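Local atomic coordinates of ferredoxin-NADP reductase (Neisseria gonorrhoeae MIA_2011_03-10, PDB entry 5TR9), a protein that probably transfers electrons between ferredoxin and NADP(H) through its bound flavin-adenine dinucleotide. Residues I33-S38 with S51-Y56; K59-R64 with T101-K106. All coordinates share one frame; numbering follows the deposited sequence.

From the N terminus the chain runs first through 33-38 and, after a loop, returns in 51-56, closing interaction 1 by side-chain packing in the interior of the FAD-binding barrel. A tight turn then leads into 59-64; strand 76-82 and helix 88-95 follow before 101-106 comes back and closes interaction 2. The two contacts stand in series, neither nested nor crossed. Strand 50-57 joins them, lying between 60-67 and 101-105 in the antiparallel sheet: Leu53 N is 2.9 Å from Arg64 O, and Gly54 O 2.8 Å from Leu103 N, both probable hydrogen bonds. Phe35, Ile37 and Leu53 pack inside the barrel, Phe61, Trp63 and Leu103 on the sheet's other side.

Interaction 1. Residues I33-S38 with S51-Y56; sequences ITFAIS and SRLGFY
Beside the meeting of Leu53 with Phe35 and Ile37, Ser51 OG is gripped by two phenol hydroxyls, Tyr43 OH and Tyr79 OH, so this buried hydroxyl at the start of 51-56 is satisfied. The contact itself has no hydrogen bond or charge across it and rests on three buried apolar side chains. Leu53 reaches in from 51-56 and divides its two methyls between its partners. Its CD1 meets the far edge of the Phe35 ring, near the ring plane, 3.9 Å from Phe35 CZ and 4.0 Å from Phe35 CE2, the two side chains approaching from opposite directions. The other branch, Leu53 CD2, lies 3.9 Å from Ile37 CD1, the end of an extended Ile37 chain slanting across it. With Phe35 CG turned in between the backbone N and the carbonyl carbon (chi1 62°), the ring lies between the strands and presents CZ and CE2 to Leu53. Ile37, two residues along on the same side of the strand, sets CG2 in the plane of the Phe35 ring, at its edge. Tyr79 of strand 76-82 packs on both Ile37 and Leu53, and Phe93 of helix 88-95 meets the Phe35 ring with the planes at about 55°. The two strands are not sheet neighbours, since 17-27 and 101-105 separate them; at the nearest pair, Ile37 CA and Leu53 CA are 10.1 Å apart. Side chains alone therefore bridge the barrel interior, adding a modest 106 Å² of buried apolar surface, while backbone hydrogen bonds to sheet neighbours, such as Phe35 with Tyr79, hold the strands.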
ATOM      1  N   ILE A  33       1.837  -3.311  13.378  1.00 10.87           N
ATOM      2  CA  ILE A  33       2.986  -4.213  13.326  1.00 10.50           C
ATOM      3  C   ILE A  33       3.450  -4.382  11.892  1.00 11.28           C
ATOM      4  O   ILE A  33       2.662  -4.322  10.940  1.00 12.24           O
ATOM      5  CB  ILE A  33       2.678  -5.600  13.944  1.00 13.42           C
ATOM      6  CG1 ILE A  33       1.564  -6.302  13.159  1.00 14.59           C
ATOM      7  CG2 ILE A  33       2.294  -5.456  15.408  1.00 14.55           C
ATOM      8  CD1 ILE A  33       1.375  -7.781  13.542  1.00 13.33           C
ATOM      9  N   THR A  34       4.752  -4.615  11.739  1.00 10.81           N
ATOM     10  CA  THR A  34       5.252  -5.304  10.558  1.00  9.81           C
ATOM     11  C   THR A  34       5.792  -6.651  11.011  1.00 12.19           C
ATOM     12  O   THR A  34       6.168  -6.827  12.177  1.00 13.73           O
ATOM     13  CB  THR A  34       6.328  -4.503   9.801  1.00 11.48           C
ATOM     14  OG1 THR A  34       7.398  -4.120  10.679  1.00 13.81           O
ATOM     15  CG2 THR A  34       5.710  -3.249   9.180  1.00 12.82           C
ATOM     16  N   PHE A  35       5.768  -7.619  10.104  1.00 12.84           N
ATOM     17  CA  PHE A  35       6.312  -8.929  10.429  1.00  9.65           C
ATOM     18  C   PHE A  35       6.813  -9.584   9.156  1.00 11.72           C
ATOM     19  O   PHE A  35       6.376  -9.246   8.053  1.00 12.13           O
ATOM     20  CB  PHE A  35       5.286  -9.831  11.152  1.00 11.25           C
ATOM     21  CG  PHE A  35       4.040 -10.150  10.348  1.00 11.17           C
ATOM     22  CD1 PHE A  35       2.947  -9.286  10.355  1.00 13.00           C
ATOM     23  CD2 PHE A  35       3.935 -11.352   9.646  1.00 11.76           C
ATOM     24  CE1 PHE A  35       1.784  -9.588   9.644  1.00 12.42           C
ATOM     25  CE2 PHE A  35       2.771 -11.667   8.931  1.00 13.71           C
ATOM     26  CZ  PHE A  35       1.690 -10.782   8.929  1.00 13.21           C
ATOM     27  N   ALA A  36       7.768 -10.494   9.319  1.00 11.78           N
ATOM     28  CA  ALA A  36       8.349 -11.217   8.200  1.00 10.21           C
ATOM     29  C   ALA A  36       8.096 -12.703   8.378  1.00 11.80           C
ATOM     30  O   ALA A  36       8.078 -13.216   9.507  1.00 12.59           O
ATOM     31  CB  ALA A  36       9.853 -10.968   8.098  1.00 11.94           C
ATOM     32  N   ILE A  37       7.921 -13.391   7.251  1.00 10.44           N
ATOM     33  CA  ILE A  37       7.760 -14.837   7.237  1.00 10.86           C
ATOM     34  C   ILE A  37       8.739 -15.421   6.226  1.00 13.67           C
ATOM     35  O   ILE A  37       9.245 -14.727   5.337  1.00 13.74           O
ATOM     36  CB  ILE A  37       6.313 -15.263   6.900  1.00 11.38           C
ATOM     37  CG1 ILE A  37       5.994 -14.985   5.425  1.00 13.16           C
ATOM     38  CG2 ILE A  37       5.294 -14.529   7.787  1.00 12.25           C
ATOM     39  CD1 ILE A  37       4.608 -15.478   5.014  1.00 16.02           C
ATOM     40  N   SER A  38       9.023 -16.713   6.384  1.00 13.49           N
ATOM     41  CA  SER A  38       9.878 -17.388   5.415  1.00 12.78           C
ATOM     42  C   SER A  38       9.201 -17.425   4.049  1.00 15.55           C
ATOM     43  O   SER A  38       7.966 -17.461   3.936  1.00 15.33           O
ATOM     44  CB  SER A  38      10.228 -18.805   5.886  1.00 16.09           C
ATOM     45  OG  SER A  38       9.073 -19.571   6.199  1.00 16.60           O
ATOM     46  N   SER A  51      -0.756 -11.305  -0.842  1.00 11.17           N
ATOM     47  CA  SER A  51      -0.746 -12.699  -0.432  1.00 10.31           C
ATOM     48  C   SER A  51      -2.022 -13.015   0.328  1.00 14.28           C
ATOM     49  O   SER A  51      -2.730 -12.123   0.795  1.00 13.83           O
ATOM     50  CB  SER A  51       0.440 -12.986   0.491  1.00 13.05           C
ATOM     51  OG  SER A  51       1.673 -12.579  -0.074  1.00 14.02           O
ATOM     52  N   ARG A  52      -2.306 -14.302   0.455  1.00 12.24           N
ATOM     53  CA  ARG A  52      -3.303 -14.787   1.400  0.55 11.65           C
ATOM     54  C   ARG A  52      -2.566 -15.582   2.468  1.00 15.88           C
ATOM     55  O   ARG A  52      -1.852 -16.538   2.147  1.00 14.54           O
ATOM     56  CB  ARG A  52      -4.374 -15.635   0.712  0.55 16.41           C
ATOM     57  CG  ARG A  52      -5.569 -14.826   0.240  0.55 22.64           C
ATOM     58  CD  ARG A  52      -6.572 -15.675  -0.535  0.55 26.51           C
ATOM     59  NE  ARG A  52      -6.794 -17.000   0.046  0.55 33.36           N
ATOM     60  CZ  ARG A  52      -7.859 -17.342   0.770  0.55 36.29           C
ATOM     61  NH1 ARG A  52      -8.812 -16.455   1.022  0.55 38.21           N
ATOM     62  NH2 ARG A  52      -7.971 -18.578   1.240  0.55 33.43           N
ATOM     63  N   LEU A  53      -2.712 -15.161   3.719  1.00 12.05           N
ATOM     64  CA  LEU A  53      -2.049 -15.775   4.858  1.00 12.36           C
ATOM     65  C   LEU A  53      -3.098 -16.436   5.730  1.00 14.27           C
ATOM     66  O   LEU A  53      -4.238 -15.969   5.809  1.00 14.91           O
ATOM     67  CB  LEU A  53      -1.290 -14.744   5.692  1.00 13.41           C
ATOM     68  CG  LEU A  53      -0.252 -13.894   4.958  1.00 11.06           C
ATOM     69  CD1 LEU A  53       0.403 -12.888   5.924  1.00 14.79           C
ATOM     70  CD2 LEU A  53       0.795 -14.795   4.309  1.00 13.36           C
ATOM     71  N   GLY A  54      -2.707 -17.524   6.390  1.00 13.69           N
ATOM     72  CA  GLY A  54      -3.678 -18.285   7.149  1.00 12.98           C
ATOM     73  C   GLY A  54      -3.061 -18.947   8.359  1.00 16.17           C
ATOM     74  O   GLY A  54      -1.839 -19.018   8.517  1.00 13.80           O
ATOM     75  N   PHE A  55      -3.940 -19.432   9.222  1.00 14.74           N
ATOM     76  CA  PHE A  55      -3.542 -20.252  10.356  1.00 16.09           C
ATOM     77  C   PHE A  55      -4.453 -21.462  10.450  1.00 17.94           C
ATOM     78  O   PHE A  55      -5.641 -21.394  10.127  1.00 17.58           O
ATOM     79  CB  PHE A  55      -3.626 -19.499  11.696  1.00 16.99           C
ATOM     80  CG  PHE A  55      -2.657 -18.367  11.834  1.00 13.94           C
ATOM     81  CD1 PHE A  55      -1.322 -18.609  12.130  1.00 16.16           C
ATOM     82  CD2 PHE A  55      -3.088 -17.058  11.708  1.00 16.00           C
ATOM     83  CE1 PHE A  55      -0.426 -17.553  12.271  1.00 15.97           C
ATOM     84  CE2 PHE A  55      -2.206 -15.998  11.856  1.00 18.41           C
ATOM     85  CZ  PHE A  55      -0.873 -16.248  12.140  1.00 15.08           C
ATOM     86  N   TYR A  56      -3.886 -22.571  10.915  1.00 16.57           N
ATOM     87  CA  TYR A  56      -4.712 -23.661  11.406  1.00 18.05           C
ATOM     88  C   TYR A  56      -5.427 -23.203  12.670  1.00 18.49           C
ATOM     89  O   TYR A  56      -4.795 -22.674  13.588  1.00 20.91           O
ATOM     90  CB  TYR A  56      -3.856 -24.885  11.718  1.00 18.19           C
ATOM     91  CG  TYR A  56      -3.105 -25.498  10.555  1.00 19.94           C
ATOM     92  CD1 TYR A  56      -3.772 -25.936   9.418  1.00 18.43           C
ATOM     93  CD2 TYR A  56      -1.726 -25.685  10.622  1.00 20.44           C
ATOM     94  CE1 TYR A  56      -3.085 -26.529   8.374  1.00 21.75           C
ATOM     95  CE2 TYR A  56      -1.032 -26.265   9.579  1.00 20.46           C
ATOM     96  CZ  TYR A  56      -1.716 -26.683   8.459  1.00 22.29           C
ATOM     97  OH  TYR A  56      -1.033 -27.284   7.423  1.00 23.24           O
TER

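Interaction 2. Residues K59-R64 with T101-K106. With FAD (flavin-adenine dinucleotide), chain C.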
ATOM      1  N   LYS A  59      -9.709 -27.740  13.909  1.00 19.13           N
ATOM      2  CA  LYS A  59      -9.791 -28.567  12.705  1.00 20.49           C
ATOM      3  C   LYS A  59     -10.026 -27.749  11.445  1.00 23.97           C
ATOM      4  O   LYS A  59     -10.183 -28.336  10.364  1.00 24.63           O
ATOM      5  CB  LYS A  59     -10.905 -29.605  12.835  1.00 27.55           C
ATOM      6  CG  LYS A  59     -12.301 -29.006  12.800  1.00 27.15           C
ATOM      7  CD  LYS A  59     -13.369 -30.083  12.652  1.00 34.37           C
ATOM      8  CE  LYS A  59     -14.729 -29.569  13.088  1.00 41.49           C
ATOM      9  NZ  LYS A  59     -14.945 -28.164  12.656  1.00 39.04           N
ATOM     10  N   GLY A  60     -10.079 -26.428  11.560  1.00 19.50           N
ATOM     11  CA  GLY A  60     -10.321 -25.569  10.415  1.00 19.30           C
ATOM     12  C   GLY A  60      -9.225 -24.563  10.126  1.00 21.97           C
ATOM     13  O   GLY A  60      -8.060 -24.761  10.477  1.00 19.57           O
ATOM     14  N   PHE A  61      -9.601 -23.467   9.475  1.00 19.35           N
ATOM     15  CA  PHE A  61      -8.651 -22.476   8.995  1.00 17.62           C
ATOM     16  C   PHE A  61      -9.216 -21.090   9.227  1.00 17.95           C
ATOM     17  O   PHE A  61     -10.426 -20.907   9.375  1.00 20.29           O
ATOM     18  CB  PHE A  61      -8.370 -22.620   7.488  1.00 19.75           C
ATOM     19  CG  PHE A  61      -7.724 -23.921   7.102  1.00 20.50           C
ATOM     20  CD1 PHE A  61      -8.491 -25.056   6.886  1.00 26.43           C
ATOM     21  CD2 PHE A  61      -6.349 -24.004   6.938  1.00 25.05           C
ATOM     22  CE1 PHE A  61      -7.897 -26.250   6.525  1.00 26.74           C
ATOM     23  CE2 PHE A  61      -5.751 -25.201   6.575  1.00 25.33           C
ATOM     24  CZ  PHE A  61      -6.527 -26.320   6.369  1.00 28.55           C
ATOM     25  N   ILE A  62      -8.322 -20.111   9.227  1.00 16.06           N
ATOM     26  CA  ILE A  62      -8.689 -18.717   9.028  1.00 15.67           C
ATOM     27  C   ILE A  62      -7.718 -18.131   8.016  1.00 15.77           C
ATOM     28  O   ILE A  62      -6.512 -18.393   8.079  1.00 16.25           O
ATOM     29  CB  ILE A  62      -8.700 -17.909  10.347  1.00 16.81           C
ATOM     30  CG1 ILE A  62      -9.165 -16.476  10.080  1.00 18.71           C
ATOM     31  CG2 ILE A  62      -7.349 -17.955  11.055  1.00 18.74           C
ATOM     32  CD1 ILE A  62      -9.453 -15.682  11.347  1.00 19.92           C
ATOM     33  N   TRP A  63      -8.248 -17.369   7.063  1.00 12.24           N
ATOM     34  CA  TRP A  63      -7.458 -16.784   5.983  1.00 15.26           C
ATOM     35  C   TRP A  63      -7.772 -15.307   5.829  1.00 14.75           C
ATOM     36  O   TRP A  63      -8.943 -14.912   5.895  1.00 14.62           O
ATOM     37  CB  TRP A  63      -7.758 -17.461   4.651  1.00 15.77           C
ATOM     38  CG  TRP A  63      -7.321 -18.874   4.557  1.00 15.43           C
ATOM     39  CD1 TRP A  63      -8.081 -19.984   4.769  1.00 20.03           C
ATOM     40  CD2 TRP A  63      -6.016 -19.338   4.200  1.00 15.40           C
ATOM     41  NE1 TRP A  63      -7.326 -21.120   4.573  1.00 20.38           N
ATOM     42  CE2 TRP A  63      -6.055 -20.747   4.222  1.00 18.84           C
ATOM     43  CE3 TRP A  63      -4.820 -18.696   3.861  1.00 15.58           C
ATOM     44  CZ2 TRP A  63      -4.934 -21.532   3.924  1.00 19.35           C
ATOM     45  CZ3 TRP A  63      -3.708 -19.475   3.564  1.00 18.44           C
ATOM     46  CH2 TRP A  63      -3.775 -20.876   3.602  1.00 19.82           C
ATOM     47  N   ARG A  64      -6.734 -14.509   5.552  1.00 12.02           N
ATOM     48  CA  ARG A  64      -6.897 -13.083   5.258  1.00 12.49           C
ATOM     49  C   ARG A  64      -5.853 -12.632   4.240  1.00 13.20           C
ATOM     50  O   ARG A  64      -4.757 -13.196   4.157  1.00 14.36           O
ATOM     51  CB  ARG A  64      -6.769 -12.210   6.522  1.00 12.77           C
ATOM     52  CG  ARG A  64      -7.888 -12.382   7.559  1.00 13.22           C
ATOM     53  CD  ARG A  64      -9.218 -11.858   7.039  1.00 15.05           C
ATOM     54  NE  ARG A  64     -10.241 -11.764   8.086  1.00 18.48           N
ATOM     55  CZ  ARG A  64     -11.022 -12.773   8.472  1.00 17.80           C
ATOM     56  NH1 ARG A  64     -10.885 -13.984   7.928  1.00 16.55           N
ATOM     57  NH2 ARG A  64     -11.943 -12.578   9.417  1.00 18.23           N
ATOM     58  N   THR A 101       3.989 -21.401  13.105  1.00 17.79           N
ATOM     59  CA  THR A 101       3.597 -21.740  11.743  1.00 17.61           C
ATOM     60  C   THR A 101       2.558 -20.755  11.229  1.00 17.79           C
ATOM     61  O   THR A 101       1.579 -20.451  11.920  1.00 19.24           O
ATOM     62  CB  THR A 101       3.027 -23.158  11.690  1.00 18.83           C
ATOM     63  OG1 THR A 101       4.066 -24.109  11.954  1.00 21.85           O
ATOM     64  CG2 THR A 101       2.419 -23.448  10.320  1.00 20.13           C
ATOM     65  N   ILE A 102       2.765 -20.271  10.007  1.00 14.68           N
ATOM     66  CA  ILE A 102       1.780 -19.476   9.291  1.00 13.38           C
ATOM     67  C   ILE A 102       1.680 -20.059   7.888  1.00 15.90           C
ATOM     68  O   ILE A 102       2.660 -20.579   7.346  1.00 17.53           O
ATOM     69  CB  ILE A 102       2.152 -17.971   9.283  1.00 14.58           C
ATOM     70  CG1 ILE A 102       1.015 -17.117   8.698  1.00 15.02           C
ATOM     71  CG2 ILE A 102       3.465 -17.719   8.514  1.00 16.05           C
ATOM     72  CD1 ILE A 102       1.158 -15.621   9.006  1.00 13.43           C
ATOM     73  N   LEU A 103       0.476 -20.022   7.324  1.00 14.40           N
ATOM     74  CA  LEU A 103       0.202 -20.637   6.030  1.00 15.90           C
ATOM     75  C   LEU A 103       0.235 -19.571   4.943  1.00 14.28           C
ATOM     76  O   LEU A 103      -0.300 -18.476   5.127  1.00 13.94           O
ATOM     77  CB  LEU A 103      -1.161 -21.330   6.032  1.00 16.59           C
ATOM     78  CG  LEU A 103      -1.437 -22.263   7.215  1.00 15.54           C
ATOM     79  CD1 LEU A 103      -2.779 -22.936   7.019  1.00 20.27           C
ATOM     80  CD2 LEU A 103      -0.330 -23.282   7.347  1.00 18.54           C
ATOM     81  N   LEU A 104       0.866 -19.902   3.812  1.00 16.07           N
ATOM     82  CA  LEU A 104       1.024 -18.980   2.687  1.00 13.48           C
ATOM     83  C   LEU A 104       0.383 -19.596   1.451  1.00 12.95           C
ATOM     84  O   LEU A 104       0.878 -20.597   0.927  1.00 16.62           O
ATOM     85  CB  LEU A 104       2.504 -18.680   2.440  1.00 13.99           C
ATOM     86  CG  LEU A 104       2.850 -17.814   1.225  1.00 13.06           C
ATOM     87  CD1 LEU A 104       2.286 -16.409   1.372  1.00 15.28           C
ATOM     88  CD2 LEU A 104       4.358 -17.792   1.048  1.00 16.72           C
ATOM     89  N   ASP A 105      -0.712 -18.999   0.981  1.00 15.17           N
ATOM     90  CA  ASP A 105      -1.310 -19.435  -0.277  1.00 16.62           C
ATOM     91  C   ASP A 105      -0.271 -19.333  -1.386  1.00 17.12           C
ATOM     92  O   ASP A 105       0.510 -18.380  -1.430  1.00 16.60           O
ATOM     93  CB  ASP A 105      -2.536 -18.571  -0.594  1.00 17.25           C
ATOM     94  CG  ASP A 105      -3.336 -19.085  -1.771  1.00 24.56           C
ATOM     95  OD1 ASP A 105      -2.826 -19.080  -2.909  1.00 22.61           O
ATOM     96  OD2 ASP A 105      -4.490 -19.515  -1.555  1.00 32.01           O
ATOM     97  N   LYS A 106      -0.237 -20.337  -2.268  1.00 16.51           N
ATOM     98  CA  LYS A 106       0.810 -20.388  -3.287  1.00 16.92           C
ATOM     99  C   LYS A 106       0.677 -19.280  -4.329  1.00 20.42           C
ATOM    100  O   LYS A 106       1.643 -19.008  -5.053  1.00 20.98           O
ATOM    101  CB  LYS A 106       0.822 -21.758  -3.973  1.00 18.91           C
ATOM    102  CG  LYS A 106       1.349 -22.873  -3.084  1.00 19.65           C
ATOM    103  CD  LYS A 106       1.384 -24.212  -3.797  1.00 19.17           C
ATOM    104  CE  LYS A 106       1.951 -25.274  -2.874  1.00 24.32           C
ATOM    105  NZ  LYS A 106       1.881 -26.635  -3.484  1.00 32.09           N
TER
HETATM  106  PA  FAD C 301     -11.792  -8.738  10.026  1.00 13.03           P
HETATM  107  O1A FAD C 301     -12.875  -9.656  10.490  1.00 15.12           O
HETATM  108  O2A FAD C 301     -11.123  -9.101   8.705  1.00 14.11           O
HETATM  109  O5B FAD C 301     -12.302  -7.272   9.856  1.00 13.86           O
HETATM  110  C5B FAD C 301     -13.088  -6.627  10.878  1.00 16.35           C
HETATM  111  C4B FAD C 301     -13.280  -5.193  10.448  1.00 15.27           C
HETATM  112  O4B FAD C 301     -12.035  -4.485  10.621  1.00 13.36           O
HETATM  113  C3B FAD C 301     -13.620  -5.000   8.977  1.00 19.80           C
HETATM  114  O3B FAD C 301     -15.017  -5.126   8.733  1.00 21.01           O
HETATM  115  C2B FAD C 301     -13.142  -3.571   8.715  1.00 19.08           C
HETATM  116  O2B FAD C 301     -14.104  -2.612   9.143  1.00 23.51           O
HETATM  117  C1B FAD C 301     -11.929  -3.466   9.639  1.00 15.01           C
HETATM  118  N9A FAD C 301     -10.637  -3.618   8.985  1.00 13.68           N
HETATM  119  C8A FAD C 301     -10.079  -4.766   8.492  1.00 15.97           C
HETATM  120  N7A FAD C 301      -8.870  -4.603   8.005  1.00 11.27           N
HETATM  121  C5A FAD C 301      -8.614  -3.256   8.212  1.00 11.63           C
HETATM  122  C6A FAD C 301      -7.499  -2.450   7.916  1.00 13.13           C
HETATM  123  N6A FAD C 301      -6.395  -2.910   7.318  1.00 14.73           N
HETATM  124  N1A FAD C 301      -7.569  -1.139   8.242  1.00 13.52           N
HETATM  125  C2A FAD C 301      -8.675  -0.681   8.840  1.00 14.83           C
HETATM  126  N3A FAD C 301      -9.788  -1.346   9.165  1.00 14.05           N
HETATM  127  C4A FAD C 301      -9.688  -2.640   8.830  1.00 14.31           C
HETATM  128  N1  FAD C 301      -5.018  -5.520   6.300  1.00 11.68           N
HETATM  129  C2  FAD C 301      -3.819  -5.055   6.753  1.00 13.02           C
HETATM  130  O2  FAD C 301      -3.650  -4.776   7.950  1.00 13.36           O
HETATM  131  N3  FAD C 301      -2.780  -4.867   5.848  1.00 10.35           N
HETATM  132  C4  FAD C 301      -2.839  -5.113   4.485  1.00 12.14           C
HETATM  133  O4  FAD C 301      -1.852  -4.927   3.773  1.00 14.61           O
HETATM  134  C4X FAD C 301      -4.111  -5.617   4.028  1.00 13.47           C
HETATM  135  N5  FAD C 301      -4.261  -5.858   2.738  1.00 13.23           N
HETATM  136  C5X FAD C 301      -5.483  -6.341   2.309  1.00 11.20           C
HETATM  137  C6  FAD C 301      -5.657  -6.609   0.948  1.00 13.55           C
HETATM  138  C7  FAD C 301      -6.865  -7.093   0.464  1.00 14.54           C
HETATM  139  C7M FAD C 301      -7.016  -7.387  -1.005  1.00 14.64           C
HETATM  140  C8  FAD C 301      -7.924  -7.331   1.355  1.00 13.76           C
HETATM  141  C8M FAD C 301      -9.244  -7.865   0.854  1.00 15.61           C
HETATM  142  C9  FAD C 301      -7.756  -7.058   2.712  1.00 10.81           C
HETATM  143  C9A FAD C 301      -6.547  -6.573   3.196  1.00 11.45           C
HETATM  144  N10 FAD C 301      -6.353  -6.247   4.561  1.00 12.30           N
HETATM  145  C10 FAD C 301      -5.141  -5.799   5.010  1.00 11.96           C
HETATM  146  C1' FAD C 301      -7.360  -6.589   5.568  1.00 12.80           C
HETATM  147  C2' FAD C 301      -7.014  -7.955   6.191  1.00 12.27           C
HETATM  148  O2' FAD C 301      -7.225  -9.025   5.267  1.00 12.82           O
HETATM  149  C3' FAD C 301      -7.824  -8.216   7.463  1.00 10.93           C
HETATM  150  O3' FAD C 301      -9.200  -7.952   7.214  1.00 12.35           O
HETATM  151  C4' FAD C 301      -7.282  -7.498   8.701  1.00 12.57           C
HETATM  152  O4' FAD C 301      -6.003  -8.047   9.027  1.00 12.82           O
HETATM  153  C5' FAD C 301      -8.192  -7.619   9.904  1.00 11.41           C
HETATM  154  O5' FAD C 301      -8.476  -9.012  10.139  1.00 13.62           O
HETATM  155  P   FAD C 301      -9.369  -9.458  11.371  1.00 12.41           P
HETATM  156  O1P FAD C 301      -8.705  -9.029  12.674  1.00 12.50           O
HETATM  157  O2P FAD C 301      -9.694 -10.899  11.187  1.00 11.19           O
HETATM  158  O3P FAD C 301     -10.693  -8.573  11.156  1.00 13.76           O
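Apolar packing joins Leu103 to two aromatic side chains of 59-64. Its CD1 comes to the edge of the Phe61 ring, in the ring plane, 3.7 Å from Phe61 CD2, while Trp63 CH2 approaches Leu103 CB obliquely at 3.6 Å. Both aromatic side chains cross Leu103 at about a right angle. The indole reaches further along the strand, with Trp63 CZ3 4.0 Å from Asp105 N, and Phe17 meets it on the outer side of the barrel. No hydrogen bond links the segments; the axes of 60-64 and 101-105 approach to 9.2 Å and make an angle of 58°, with 50-57 between them.

The hydrogen bonds to the cofactor come from Arg64. A bend at chi2 (-68°) accompanies a guanidinium laid edge-on to the FAD phosphate PA: Arg64 NE donates to FAD O2A (2.9 Å) and Arg64 NH2 to FAD O1A (3.2 Å). Arg64 NH1 bonds back to Trp63 O at 3.0 Å, almost straight (166°), together with the phosphate bonds fixing the rotation of the group. Followed by Ala65 and Tyr66, which also bond FAD, Arg64 heads the Arg-x-Tyr-Ser motif that binds FAD in the ferredoxin-NADP reductase family.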